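Side-chain contacts in acyl-ACP thioesterase (Bacteroides thetaiotaomicron, PDB 2ESS), which probably hydrolyses the thioester bond of fatty acyl chains carried on acyl carrier protein, releasing free fatty acids for lipid metabolism: residues L26-L31 and R180-I185; N37-H42 and R95-I100; A51-D56 and W114-L119; P159-T164 and L186-I191. All coordinates share one frame; numbering follows the deposited sequence. Where two conformers were deposited one is given.

How the interactions relate
Interactions 1 and 2 share helix 28-45 and have centres about 17 Å apart; they meet where Leu31 CD1 lies 4.2 Å from Val99 CG2. Interaction 3 adjoins interaction 2 through neighbouring strands of the sheet, with Arg95 CB 4.0 Å from Trp114 NE1. Interaction 4 lies about 13 Å centre to centre from interaction 1 and touches it where Met28 CB and Leu186 CD1 are 3.4 Å apart. Interaction 1 thus joins the N-terminal HotDog region, home of interactions 2 and 3, to the C-terminal one. The side chain of Leu119 is about 10 Å from that of calcium-binding His175, and that of Ile182 is about 12 Å from a bound calcium ion.

Interaction 1: L26-L31 and R180-I185; sequences LTMGVL and RYIEHI
Ile182 of helix 178-186 makes the close contacts with the first turn of helix 28-45, touching Gly29 and Met28; Glu183 comes nearer at its end, while Arg180, Tyr181, His184 and Ile185 have other partners. Arg180 turns away from residues 26-31. Its NH1 lies 3.3 Å from Glu183 OE1, but the oxygen sits well out of the guanidinium plane, so charge attraction alone joins them; the same pairing is made reciprocally with Arg180 and Glu183 of the second subunit. Tyr181 OH bonds to Ser210 OG. At Ile182 the gamma methyl CG2 is anti to the backbone N, and this branch does the touching: it comes 3.8 Å from Gly29 N and 3.9 Å from Gly29 CA, with Met28 CG at 4.0 Å. The side chains of Met28, a selenomethionine here, and Ile182 cross at about a right angle, and the Met28 chain then bends off towards Phe202 and Ile67. The two helices belong to the N- and C-terminal HotDog regions, so the contact sets the helix of one hotdog unit beside that of the other over a shared antiparallel sheet, the double-hotdog plan of acyl-ACP thioesterases. Gly29 and Ile182 have CA atoms only 5.6 Å apart. Closeness also shows at Glu183: a beta carbon on Gly29 would come 3.3 Å from Glu183 CG, a tight fit. His184 and Ile185 follow, bonded to Asp169 and packed on Met204 respectively. On the other helix, Thr27 N-caps residues 28-45, its OG1 accepting from Val30 N at 3.2 Å.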
loop_
_atom_site.group_PDB
_atom_site.type_symbol
_atom_site.label_atom_id
_atom_site.label_comp_id
_atom_site.label_asym_id
_atom_site.label_seq_id
_atom_site.Cartn_x
_atom_site.Cartn_y
_atom_site.Cartn_z
ATOM N N LEU A 26 -3.376 -10.990 4.779
ATOM C CA LEU A 26 -3.443 -9.963 3.742
ATOM C C LEU A 26 -4.649 -9.066 4.005
ATOM O O LEU A 26 -5.743 -9.546 4.370
ATOM C CB LEU A 26 -3.577 -10.637 2.375
ATOM C CG LEU A 26 -3.230 -9.843 1.094
ATOM C CD1 LEU A 26 -1.720 -9.681 1.017
ATOM C CD2 LEU A 26 -3.760 -10.580 -0.166
ATOM N N THR A 27 -4.466 -7.762 3.862
ATOM C CA THR A 27 -5.548 -6.867 4.181
ATOM C C THR A 27 -6.493 -6.833 2.955
ATOM O O THR A 27 -6.069 -7.076 1.818
ATOM C CB THR A 27 -5.063 -5.431 4.522
ATOM O OG1 THR A 27 -4.452 -4.853 3.364
ATOM C CG2 THR A 27 -4.048 -5.430 5.711
HETATM N N MSE A 28 -7.743 -6.469 3.204
HETATM C CA MSE A 28 -8.741 -6.322 2.147
HETATM C C MSE A 28 -8.351 -5.282 1.118
HETATM O O MSE A 28 -8.612 -5.479 -0.091
HETATM C CB MSE A 28 -10.110 -5.926 2.719
HETATM C CG MSE A 28 -11.284 -6.082 1.737
HETATM SE SE MSE A 28 -11.563 -7.993 1.277
HETATM C CE MSE A 28 -11.799 -8.684 3.035
ATOM N N GLY A 29 -7.818 -4.156 1.596
ATOM C CA GLY A 29 -7.358 -3.064 0.755
ATOM C C GLY A 29 -6.279 -3.549 -0.206
ATOM O O GLY A 29 -6.341 -3.270 -1.403
ATOM N N VAL A 30 -5.325 -4.323 0.303
ATOM C CA VAL A 30 -4.228 -4.840 -0.552
ATOM C C VAL A 30 -4.739 -5.858 -1.536
ATOM O O VAL A 30 -4.291 -5.859 -2.694
ATOM C CB VAL A 30 -3.054 -5.421 0.288
ATOM C CG1 VAL A 30 -2.083 -6.196 -0.603
ATOM C CG2 VAL A 30 -2.357 -4.271 1.027
ATOM N N LEU A 31 -5.667 -6.710 -1.106
ATOM C CA LEU A 31 -6.299 -7.674 -2.020
ATOM C C LEU A 31 -7.037 -6.954 -3.143
ATOM O O LEU A 31 -6.880 -7.315 -4.288
ATOM C CB LEU A 31 -7.275 -8.596 -1.317
ATOM C CG LEU A 31 -7.984 -9.636 -2.187
ATOM C CD1 LEU A 31 -6.997 -10.527 -2.985
ATOM C CD2 LEU A 31 -8.914 -10.475 -1.305
ATOM N N ARG A 180 -8.267 3.387 -0.987
ATOM C CA ARG A 180 -8.248 4.183 0.211
ATOM C C ARG A 180 -9.617 4.207 0.859
ATOM O O ARG A 180 -9.700 4.192 2.074
ATOM C CB ARG A 180 -7.771 5.602 -0.088
ATOM C CG ARG A 180 -6.287 5.643 -0.443
ATOM C CD ARG A 180 -5.454 5.475 0.795
ATOM N NE ARG A 180 -4.084 5.111 0.474
ATOM C CZ ARG A 180 -3.119 5.000 1.390
ATOM N NH1 ARG A 180 -3.375 5.249 2.674
ATOM N NH2 ARG A 180 -1.890 4.658 1.025
ATOM N N TYR A 181 -10.694 4.192 0.069
ATOM C CA TYR A 181 -12.019 4.069 0.674
ATOM C C TYR A 181 -12.190 2.773 1.468
ATOM O O TYR A 181 -12.820 2.784 2.517
ATOM C CB TYR A 181 -13.110 4.125 -0.362
ATOM C CG TYR A 181 -13.392 5.460 -0.993
ATOM C CD1 TYR A 181 -13.922 6.535 -0.253
ATOM C CD2 TYR A 181 -13.190 5.644 -2.354
ATOM C CE1 TYR A 181 -14.234 7.763 -0.870
ATOM C CE2 TYR A 181 -13.500 6.861 -2.971
ATOM C CZ TYR A 181 -14.031 7.910 -2.233
ATOM O OH TYR A 181 -14.330 9.075 -2.926
ATOM N N ILE A 182 -11.694 1.663 0.920
ATOM C CA ILE A 182 -11.715 0.366 1.610
ATOM C C ILE A 182 -11.014 0.435 2.965
ATOM O O ILE A 182 -11.596 0.045 3.993
ATOM C CB ILE A 182 -11.085 -0.747 0.746
ATOM C CG1 ILE A 182 -11.915 -0.933 -0.538
ATOM C CG2 ILE A 182 -11.010 -2.065 1.525
ATOM C CD1 ILE A 182 -11.356 -2.018 -1.512
ATOM N N GLU A 183 -9.779 0.932 2.979
ATOM C CA GLU A 183 -9.036 1.113 4.229
ATOM C C GLU A 183 -9.788 1.945 5.261
ATOM O O GLU A 183 -9.857 1.576 6.429
ATOM C CB GLU A 183 -7.694 1.795 3.986
ATOM C CG GLU A 183 -6.651 0.920 3.258
ATOM C CD GLU A 183 -5.274 1.634 3.072
ATOM O OE1 GLU A 183 -5.042 2.675 3.766
ATOM O OE2 GLU A 183 -4.447 1.141 2.244
ATOM N N HIS A 184 -10.334 3.089 4.843
ATOM C CA HIS A 184 -11.045 3.934 5.815
ATOM C C HIS A 184 -12.320 3.258 6.373
ATOM O O HIS A 184 -12.634 3.402 7.525
ATOM C CB HIS A 184 -11.349 5.311 5.219
ATOM C CG HIS A 184 -10.115 6.095 4.882
ATOM N ND1 HIS A 184 -9.114 6.339 5.801
ATOM C CD2 HIS A 184 -9.711 6.671 3.724
ATOM C CE1 HIS A 184 -8.146 7.028 5.218
ATOM N NE2 HIS A 184 -8.488 7.247 3.961
ATOM N N ILE A 185 -13.041 2.513 5.542
ATOM C CA ILE A 185 -14.253 1.839 5.983
ATOM C C ILE A 185 -13.908 0.762 7.010
ATOM O O ILE A 185 -14.541 0.661 8.085
ATOM C CB ILE A 185 -15.040 1.262 4.760
ATOM C CG1 ILE A 185 -15.647 2.412 3.945
ATOM C CG2 ILE A 185 -16.154 0.306 5.200
ATOM C CD1 ILE A 185 -16.054 2.010 2.588
#

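Interaction 2: N37-H42 and R95-I100; sequences NCAGFH and RNFAVI
Arg95 reaches from strand 92-100 past Ala39 to His42 and buries more surface in this contact than any other residue. The extended first part of its chain lays CD 3.3 Å from Ala39 CB, a tight fit; the bend at chi3 (-66°) then swings the guanidinium over the helix backbone, with Ala39 CA 3.7 Å above its plane. From there NH2 donates to His42 ND1 at 3.0 Å; the acceptor lies close to the guanidinium plane, whereas the donor is tilted out of the imidazole plane, the two planes being 74° apart. Each partner has a further anchor: His42 NE2 bonds to Lys7 O and Arg95 NH1 to Thr83 OG1, while Arg95 NE bonds to a pentanediol, probably from the crystallisation liquor. Phe97 adds an apolar touch, its ring edge at CZ 4.1 Å from Ala39 CB. A leucine in place of Arg95 would probably leave His42 ND1 and Thr83 OG1 without this donor. Helix 37-42 and strand 95-100 run at 116° to each other, their axes 10.1 Å apart, as expected where the long helix of a hotdog fold lies across its antiparallel sheet.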
loop_
_atom_site.group_PDB
_atom_site.type_symbol
_atom_site.label_atom_id
_atom_site.label_comp_id
_atom_site.label_asym_id
_atom_site.label_seq_id
_atom_site.Cartn_x
_atom_site.Cartn_y
_atom_site.Cartn_z
ATOM N N ASN A 37 -5.369 -4.211 -10.202
ATOM C CA ASN A 37 -4.164 -4.247 -11.035
ATOM C C ASN A 37 -4.205 -5.420 -12.002
ATOM O O ASN A 37 -3.735 -5.294 -13.144
ATOM C CB ASN A 37 -2.891 -4.362 -10.181
ATOM C CG ASN A 37 -2.522 -3.045 -9.466
ATOM O OD1 ASN A 37 -2.866 -1.968 -9.911
ATOM N ND2 ASN A 37 -1.785 -3.156 -8.368
ATOM N N CYS A 38 -4.724 -6.567 -11.553
ATOM C CA CYS A 38 -4.779 -7.770 -12.419
ATOM C C CYS A 38 -5.764 -7.598 -13.611
ATOM O O CYS A 38 -5.488 -8.014 -14.756
ATOM C CB CYS A 38 -5.113 -9.055 -11.626
ATOM S SG CYS A 38 -3.729 -9.599 -10.617
ATOM N N ALA A 39 -6.862 -6.929 -13.320
ATOM C CA ALA A 39 -7.845 -6.572 -14.290
ATOM C C ALA A 39 -7.201 -5.730 -15.390
ATOM O O ALA A 39 -7.405 -5.968 -16.571
ATOM C CB ALA A 39 -8.964 -5.785 -13.595
ATOM N N GLY A 40 -6.415 -4.747 -14.961
ATOM C CA GLY A 40 -5.629 -3.913 -15.815
ATOM C C GLY A 40 -4.575 -4.654 -16.610
ATOM O O GLY A 40 -4.464 -4.394 -17.780
ATOM N N PHE A 41 -3.825 -5.581 -15.999
ATOM C CA PHE A 41 -2.825 -6.359 -16.748
ATOM C C PHE A 41 -3.517 -7.155 -17.874
ATOM O O PHE A 41 -3.021 -7.259 -19.012
ATOM C CB PHE A 41 -2.065 -7.402 -15.902
ATOM C CG PHE A 41 -1.374 -6.861 -14.646
ATOM C CD1 PHE A 41 -0.746 -5.618 -14.626
ATOM C CD2 PHE A 41 -1.314 -7.664 -13.483
ATOM C CE1 PHE A 41 -0.102 -5.154 -13.436
ATOM C CE2 PHE A 41 -0.682 -7.220 -12.303
ATOM C CZ PHE A 41 -0.075 -5.961 -12.278
ATOM N N HIS A 42 -4.639 -7.736 -17.517
ATOM C CA HIS A 42 -5.352 -8.682 -18.375
ATOM C C HIS A 42 -5.923 -7.914 -19.574
ATOM O O HIS A 42 -5.674 -8.298 -20.705
ATOM C CB HIS A 42 -6.432 -9.408 -17.572
ATOM C CG HIS A 42 -7.201 -10.424 -18.351
ATOM N ND1 HIS A 42 -8.324 -10.108 -19.080
ATOM C CD2 HIS A 42 -7.010 -11.761 -18.509
ATOM C CE1 HIS A 42 -8.782 -11.206 -19.671
ATOM N NE2 HIS A 42 -8.003 -12.222 -19.339
ATOM N N ARG A 95 -16.285 -8.431 -14.815
ATOM C CA ARG A 95 -15.010 -9.091 -14.712
ATOM C C ARG A 95 -14.937 -9.832 -13.370
ATOM O O ARG A 95 -15.191 -9.247 -12.311
ATOM C CB ARG A 95 -13.875 -8.101 -14.754
ATOM C CG ARG A 95 -12.559 -8.754 -14.329
ATOM C CD ARG A 95 -11.356 -7.921 -14.543
ATOM N NE ARG A 95 -10.991 -7.617 -15.933
ATOM C CZ ARG A 95 -10.370 -8.420 -16.777
ATOM N NH1 ARG A 95 -10.153 -9.692 -16.494
ATOM N NH2 ARG A 95 -10.051 -7.962 -17.980
ATOM N N ASN A 96 -14.580 -11.113 -13.430
ATOM C CA ASN A 96 -14.562 -11.988 -12.247
ATOM C C ASN A 96 -13.168 -12.413 -11.936
ATOM O O ASN A 96 -12.236 -12.246 -12.769
ATOM C CB ASN A 96 -15.485 -13.176 -12.453
ATOM C CG ASN A 96 -16.943 -12.752 -12.544
ATOM O OD1 ASN A 96 -17.303 -11.606 -12.225
ATOM N ND2 ASN A 96 -17.767 -13.644 -13.022
ATOM N N PHE A 97 -13.013 -12.889 -10.713
ATOM C CA PHE A 97 -11.703 -13.244 -10.144
ATOM C C PHE A 97 -11.812 -14.500 -9.275
ATOM O O PHE A 97 -12.865 -14.784 -8.673
ATOM C CB PHE A 97 -11.139 -12.143 -9.236
ATOM C CG PHE A 97 -11.050 -10.813 -9.862
ATOM C CD1 PHE A 97 -12.129 -9.948 -9.816
ATOM C CD2 PHE A 97 -9.864 -10.390 -10.464
ATOM C CE1 PHE A 97 -12.034 -8.686 -10.378
ATOM C CE2 PHE A 97 -9.769 -9.153 -11.025
ATOM C CZ PHE A 97 -10.859 -8.298 -11.001
ATOM N N ALA A 98 -10.716 -15.252 -9.234
ATOM C CA ALA A 98 -10.534 -16.323 -8.252
ATOM C C ALA A 98 -9.203 -16.040 -7.538
ATOM O O ALA A 98 -8.250 -15.516 -8.120
ATOM C CB ALA A 98 -10.523 -17.687 -8.927
ATOM N N VAL A 99 -9.156 -16.303 -6.246
ATOM C CA VAL A 99 -7.906 -16.198 -5.478
ATOM C C VAL A 99 -7.484 -17.597 -5.067
ATOM O O VAL A 99 -8.297 -18.374 -4.532
ATOM C CB VAL A 99 -8.119 -15.308 -4.223
ATOM C CG1 VAL A 99 -6.802 -15.150 -3.425
ATOM C CG2 VAL A 99 -8.692 -13.938 -4.681
ATOM N N ILE A 100 -6.208 -17.913 -5.295
ATOM C CA ILE A 100 -5.700 -19.260 -5.132
ATOM C C ILE A 100 -4.572 -19.215 -4.125
ATOM O O ILE A 100 -3.677 -18.379 -4.228
ATOM C CB ILE A 100 -5.216 -19.881 -6.467
ATOM C CG1 ILE A 100 -6.372 -19.985 -7.469
ATOM C CG2 ILE A 100 -4.709 -21.281 -6.251
ATOM C CD1 ILE A 100 -6.621 -18.756 -8.229
#

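Interaction 3: A51-D56 and W114-L119; sequences ATLNED and WAMINL
Asn54 ND2 is gripped by Tyr58 O, with a weak second hydrogen bond to Thr59 OG1, and on its way to these acceptors it passes Leu119 CD1 at 4.0 Å. The Asn54 side chain therefore offers its amide nitrogen to the start of strand 58-69, to the Tyr58 carbonyl and, weakly, the Thr59 hydroxyl, while the Asn54 and Leu119 side chains cross at a slant, CD1 being the atom that touches. Leu119 also rests on Asn57 and Thr59, so its apolar end is held between the loop after the helix and strand 58-69. One residue earlier on the helix, Leu53 makes the closer contact. Its CD2 lies 3.6 Å from the selenium of Met116, a selenomethionine, and 4.0 Å from Met116 CG. Helix 50-55 follows the long helix 28-45 of the N-terminal HotDog region and here packs beside the C-terminal end of strand 106-118, an inner strand of the antiparallel sheet. Met116 is able to reach it because its CG is anti to the backbone N (chi1 171°), carrying the chain out from the strand. Trp60 touches the same leucine, Leu53. Asn54 and Leu119 also touch a crystal neighbour, so their exact pose may owe something to the lattice.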
loop_
_atom_site.group_PDB
_atom_site.type_symbol
_atom_site.label_atom_id
_atom_site.label_comp_id
_atom_site.label_asym_id
_atom_site.label_seq_id
_atom_site.Cartn_x
_atom_site.Cartn_y
_atom_site.Cartn_z
ATOM N N ALA A 51 -5.919 2.409 -21.878
ATOM C CA ALA A 51 -5.094 3.026 -22.934
ATOM C C ALA A 51 -5.772 2.972 -24.315
ATOM O O ALA A 51 -5.842 3.977 -25.009
ATOM C CB ALA A 51 -3.695 2.358 -22.986
ATOM N N THR A 52 -6.255 1.788 -24.695
ATOM C CA THR A 52 -6.917 1.579 -25.972
ATOM C C THR A 52 -8.204 2.362 -26.014
ATOM O O THR A 52 -8.444 3.114 -26.945
ATOM C CB THR A 52 -7.249 0.096 -26.181
ATOM O OG1 THR A 52 -6.027 -0.660 -26.204
ATOM C CG2 THR A 52 -8.038 -0.130 -27.488
ATOM N N LEU A 53 -9.037 2.207 -24.993
ATOM C CA LEU A 53 -10.307 2.968 -24.933
ATOM C C LEU A 53 -10.091 4.490 -25.080
ATOM O O LEU A 53 -10.863 5.174 -25.780
ATOM C CB LEU A 53 -11.072 2.648 -23.648
ATOM C CG LEU A 53 -12.149 1.577 -23.761
ATOM C CD1 LEU A 53 -11.505 0.235 -24.027
ATOM C CD2 LEU A 53 -13.055 1.550 -22.510
ATOM N N ASN A 54 -9.074 5.006 -24.401
ATOM C CA ASN A 54 -8.793 6.456 -24.362
ATOM C C ASN A 54 -8.485 7.028 -25.748
ATOM O O ASN A 54 -8.848 8.173 -26.063
ATOM C CB ASN A 54 -7.609 6.779 -23.415
ATOM C CG ASN A 54 -7.928 6.705 -21.918
ATOM O OD1 ASN A 54 -7.011 6.873 -21.125
ATOM N ND2 ASN A 54 -9.174 6.446 -21.522
ATOM N N GLU A 55 -7.865 6.223 -26.608
ATOM C CA GLU A 55 -7.595 6.649 -27.973
ATOM C C GLU A 55 -8.857 6.961 -28.752
ATOM O O GLU A 55 -8.809 7.735 -29.692
ATOM C CB GLU A 55 -6.786 5.604 -28.751
ATOM C CG GLU A 55 -5.419 5.320 -28.161
ATOM C CD GLU A 55 -4.533 4.488 -29.136
ATOM O OE1 GLU A 55 -4.439 4.876 -30.337
ATOM O OE2 GLU A 55 -3.948 3.475 -28.684
ATOM N N ASP A 56 -9.979 6.359 -28.362
ATOM C CA ASP A 56 -11.280 6.672 -29.003
ATOM C C ASP A 56 -12.243 7.466 -28.144
ATOM O O ASP A 56 -13.407 7.594 -28.490
ATOM C CB ASP A 56 -11.946 5.389 -29.427
ATOM C CG ASP A 56 -11.302 4.810 -30.650
ATOM O OD1 ASP A 56 -11.232 5.522 -31.677
ATOM O OD2 ASP A 56 -10.876 3.644 -30.579
ATOM N N TRP A 114 -17.955 -2.812 -14.317
ATOM C CA TRP A 114 -17.257 -1.639 -14.875
ATOM C C TRP A 114 -18.153 -0.977 -15.896
ATOM O O TRP A 114 -18.706 -1.660 -16.756
ATOM C CB TRP A 114 -15.959 -2.075 -15.586
ATOM C CG TRP A 114 -14.996 -2.763 -14.685
ATOM C CD1 TRP A 114 -15.050 -4.052 -14.244
ATOM C CD2 TRP A 114 -13.842 -2.190 -14.104
ATOM N NE1 TRP A 114 -14.017 -4.292 -13.414
ATOM C CE2 TRP A 114 -13.243 -3.173 -13.321
ATOM C CE3 TRP A 114 -13.230 -0.932 -14.202
ATOM C CZ2 TRP A 114 -12.054 -2.953 -12.624
ATOM C CZ3 TRP A 114 -12.073 -0.709 -13.488
ATOM C CH2 TRP A 114 -11.503 -1.709 -12.714
ATOM N N ALA A 115 -18.261 0.351 -15.857
ATOM C CA ALA A 115 -18.981 1.072 -16.903
ATOM C C ALA A 115 -17.960 1.579 -17.936
ATOM O O ALA A 115 -16.823 1.797 -17.617
ATOM C CB ALA A 115 -19.777 2.260 -16.337
HETATM N N MSE A 116 -18.390 1.739 -19.172
HETATM C CA MSE A 116 -17.603 2.482 -20.173
HETATM C C MSE A 116 -18.262 3.826 -20.440
HETATM O O MSE A 116 -19.428 3.868 -20.759
HETATM C CB MSE A 116 -17.493 1.730 -21.471
HETATM C CG MSE A 116 -16.871 2.604 -22.535
HETATM SE SE MSE A 116 -16.265 1.633 -24.059
HETATM C CE MSE A 116 -17.388 -0.310 -23.749
ATOM N N ILE A 117 -17.528 4.914 -20.292
ATOM C CA ILE A 117 -18.115 6.241 -20.483
ATOM C C ILE A 117 -17.332 7.035 -21.516
ATOM O O ILE A 117 -16.099 6.894 -21.629
ATOM C CB ILE A 117 -18.204 7.061 -19.154
ATOM C CG1 ILE A 117 -16.838 7.468 -18.636
ATOM C CG2 ILE A 117 -18.926 6.265 -18.047
ATOM C CD1 ILE A 117 -16.893 8.703 -17.781
ATOM N N ASN A 118 -18.062 7.859 -22.262
ATOM C CA ASN A 118 -17.468 8.822 -23.163
ATOM C C ASN A 118 -16.795 9.916 -22.351
ATOM O O ASN A 118 -17.378 10.451 -21.404
ATOM C CB ASN A 118 -18.540 9.391 -24.087
ATOM C CG ASN A 118 -17.969 10.338 -25.106
ATOM O OD1 ASN A 118 -17.593 11.441 -24.776
ATOM N ND2 ASN A 118 -17.891 9.902 -26.335
ATOM N N LEU A 119 -15.553 10.248 -22.688
ATOM C CA LEU A 119 -14.804 11.245 -21.903
ATOM C C LEU A 119 -15.189 12.725 -22.162
ATOM O O LEU A 119 -14.856 13.605 -21.368
ATOM C CB LEU A 119 -13.308 11.082 -22.139
ATOM C CG LEU A 119 -12.621 9.836 -21.630
ATOM C CD1 LEU A 119 -11.132 9.860 -22.127
ATOM C CD2 LEU A 119 -12.680 9.685 -20.096
#

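Interaction 4: P159-T164 and L186-I191; sequences PVATLT and LDLFPI
At Leu188, chi1 of -65° places CG anti to the carbonyl carbon and chi2 of 164° sends CD1 on outward, leaving CD2 as the branch that meets both Val160 and Ala161. At Val160, chi1 of -61° turns CG1 beside the backbone N and places CG2 between that nitrogen and the carbonyl carbon, from where CG2 meets the leucine. The two resulting distances are 3.6 Å from Leu188 CD2 to Ala161 CB and 3.9 Å from the same CD2 to Val160 CG2. A single methyl is thus shared by two neighbouring residues, and the Val160 and Leu188 side chains cross at about a right angle. No hydrogen bond links the two segments; the contact is purely apolar, buries 86 Å² in all and lies at the protein surface. The backbones stay well apart, with 7.6 Å between the CA atoms of Ala161 and Leu188. Leu188 lies within a type I turn from Leu186 to Phe189, in which Phe189 N makes only a weak bond to Leu186 O, 3.4 Å away. Around the turn, Asp187 OD2 bonds to Ser168 OG of the second subunit, and Phe189 is set edge-to-face against Phe228 and Phe247. Leu188 also packs on Phe218, whose backbone pairs with Val160 and Ala161, so the leucine touches both members of this backbone pairing. At strand 161-164, outermost in the sheet within this chain, the turn after the C-terminal hotdog helix 178-186 thus packs against the edge of its antiparallel sheet.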
loop_
_atom_site.group_PDB
_atom_site.type_symbol
_atom_site.label_atom_id
_atom_site.label_comp_id
_atom_site.label_asym_id
_atom_site.label_seq_id
_atom_site.Cartn_x
_atom_site.Cartn_y
_atom_site.Cartn_z
ATOM N N PRO A 159 -23.759 10.320 11.576
ATOM C CA PRO A 159 -22.410 9.842 11.275
ATOM C C PRO A 159 -21.702 9.309 12.506
ATOM O O PRO A 159 -21.883 9.837 13.612
ATOM C CB PRO A 159 -21.697 11.079 10.730
ATOM C CG PRO A 159 -22.406 12.224 11.346
ATOM C CD PRO A 159 -23.837 11.792 11.583
ATOM N N VAL A 160 -20.914 8.268 12.284
ATOM C CA VAL A 160 -20.162 7.558 13.312
ATOM C C VAL A 160 -18.709 8.005 13.307
ATOM O O VAL A 160 -18.004 7.800 14.266
ATOM C CB VAL A 160 -20.191 6.013 13.091
ATOM C CG1 VAL A 160 -21.612 5.485 13.137
ATOM C CG2 VAL A 160 -19.515 5.621 11.780
ATOM N N ALA A 161 -18.254 8.599 12.219
ATOM C CA ALA A 161 -16.886 9.071 12.125
ATOM C C ALA A 161 -16.764 10.087 10.986
ATOM O O ALA A 161 -17.624 10.140 10.100
ATOM C CB ALA A 161 -15.949 7.914 11.913
ATOM N N THR A 162 -15.728 10.928 11.072
ATOM C CA THR A 162 -15.407 11.908 10.028
ATOM C C THR A 162 -13.907 11.932 9.778
ATOM O O THR A 162 -13.105 11.668 10.677
ATOM C CB THR A 162 -15.855 13.335 10.395
ATOM O OG1 THR A 162 -15.421 13.633 11.723
ATOM C CG2 THR A 162 -17.374 13.490 10.301
ATOM N N LEU A 163 -13.524 12.254 8.548
ATOM C CA LEU A 163 -12.135 12.195 8.134
ATOM C C LEU A 163 -11.967 13.164 6.987
ATOM O O LEU A 163 -12.801 13.179 6.102
ATOM C CB LEU A 163 -11.885 10.776 7.628
ATOM C CG LEU A 163 -10.491 10.323 7.306
ATOM C CD1 LEU A 163 -9.616 10.441 8.559
ATOM C CD2 LEU A 163 -10.623 8.909 6.844
ATOM N N THR A 164 -10.899 13.940 6.981
ATOM C CA THR A 164 -10.561 14.780 5.821
ATOM C C THR A 164 -9.674 14.022 4.825
ATOM O O THR A 164 -8.707 13.378 5.230
ATOM C CB THR A 164 -9.864 16.098 6.278
ATOM O OG1 THR A 164 -10.682 16.726 7.268
ATOM C CG2 THR A 164 -9.685 17.033 5.143
ATOM N N LEU A 186 -12.889 -0.024 6.681
ATOM C CA LEU A 186 -12.456 -1.119 7.561
ATOM C C LEU A 186 -11.885 -0.602 8.857
ATOM O O LEU A 186 -12.003 -1.282 9.861
ATOM C CB LEU A 186 -11.512 -2.087 6.863
ATOM C CG LEU A 186 -12.235 -2.822 5.694
ATOM C CD1 LEU A 186 -11.347 -3.881 5.082
ATOM C CD2 LEU A 186 -13.587 -3.441 6.132
ATOM N N ASP A 187 -11.395 0.644 8.887
ATOM C CA ASP A 187 -10.983 1.271 10.178
ATOM C C ASP A 187 -12.126 1.658 11.101
ATOM O O ASP A 187 -11.871 2.003 12.223
ATOM C CB ASP A 187 -10.080 2.501 9.970
ATOM C CG ASP A 187 -8.655 2.125 9.468
ATOM O OD1 ASP A 187 -8.211 0.996 9.751
ATOM O OD2 ASP A 187 -7.981 2.961 8.806
ATOM N N LEU A 188 -13.377 1.601 10.649
ATOM C CA LEU A 188 -14.515 1.875 11.518
ATOM C C LEU A 188 -14.756 0.773 12.549
ATOM O O LEU A 188 -15.374 1.038 13.566
ATOM C CB LEU A 188 -15.802 2.040 10.687
ATOM C CG LEU A 188 -15.828 3.236 9.739
ATOM C CD1 LEU A 188 -16.941 3.061 8.731
ATOM C CD2 LEU A 188 -15.943 4.577 10.542
ATOM N N PHE A 189 -14.288 -0.460 12.310
ATOM C CA PHE A 189 -14.744 -1.583 13.139
ATOM C C PHE A 189 -13.832 -1.850 14.314
ATOM O O PHE A 189 -12.629 -1.726 14.181
ATOM C CB PHE A 189 -14.923 -2.838 12.310
ATOM C CG PHE A 189 -15.906 -2.650 11.223
ATOM C CD1 PHE A 189 -17.260 -2.704 11.498
ATOM C CD2 PHE A 189 -15.488 -2.307 9.961
ATOM C CE1 PHE A 189 -18.168 -2.485 10.520
ATOM C CE2 PHE A 189 -16.395 -2.071 8.964
ATOM C CZ PHE A 189 -17.733 -2.163 9.237
ATOM N N PRO A 190 -14.420 -2.231 15.468
ATOM C CA PRO A 190 -13.652 -2.435 16.674
ATOM C C PRO A 190 -12.685 -3.583 16.518
ATOM O O PRO A 190 -12.979 -4.572 15.832
ATOM C CB PRO A 190 -14.700 -2.744 17.755
ATOM C CG PRO A 190 -15.953 -2.978 17.072
ATOM C CD PRO A 190 -15.856 -2.453 15.665
ATOM N N ILE A 191 -11.542 -3.432 17.156
ATOM C CA ILE A 191 -10.482 -4.391 17.037
ATOM C C ILE A 191 -10.914 -5.787 17.561
ATOM O O ILE A 191 -10.451 -6.804 17.028
ATOM C CB ILE A 191 -9.179 -3.847 17.710
ATOM C CG1 ILE A 191 -7.949 -4.191 16.864
ATOM C CG2 ILE A 191 -9.031 -4.343 19.135
ATOM C CD1 ILE A 191 -7.776 -3.334 15.571
#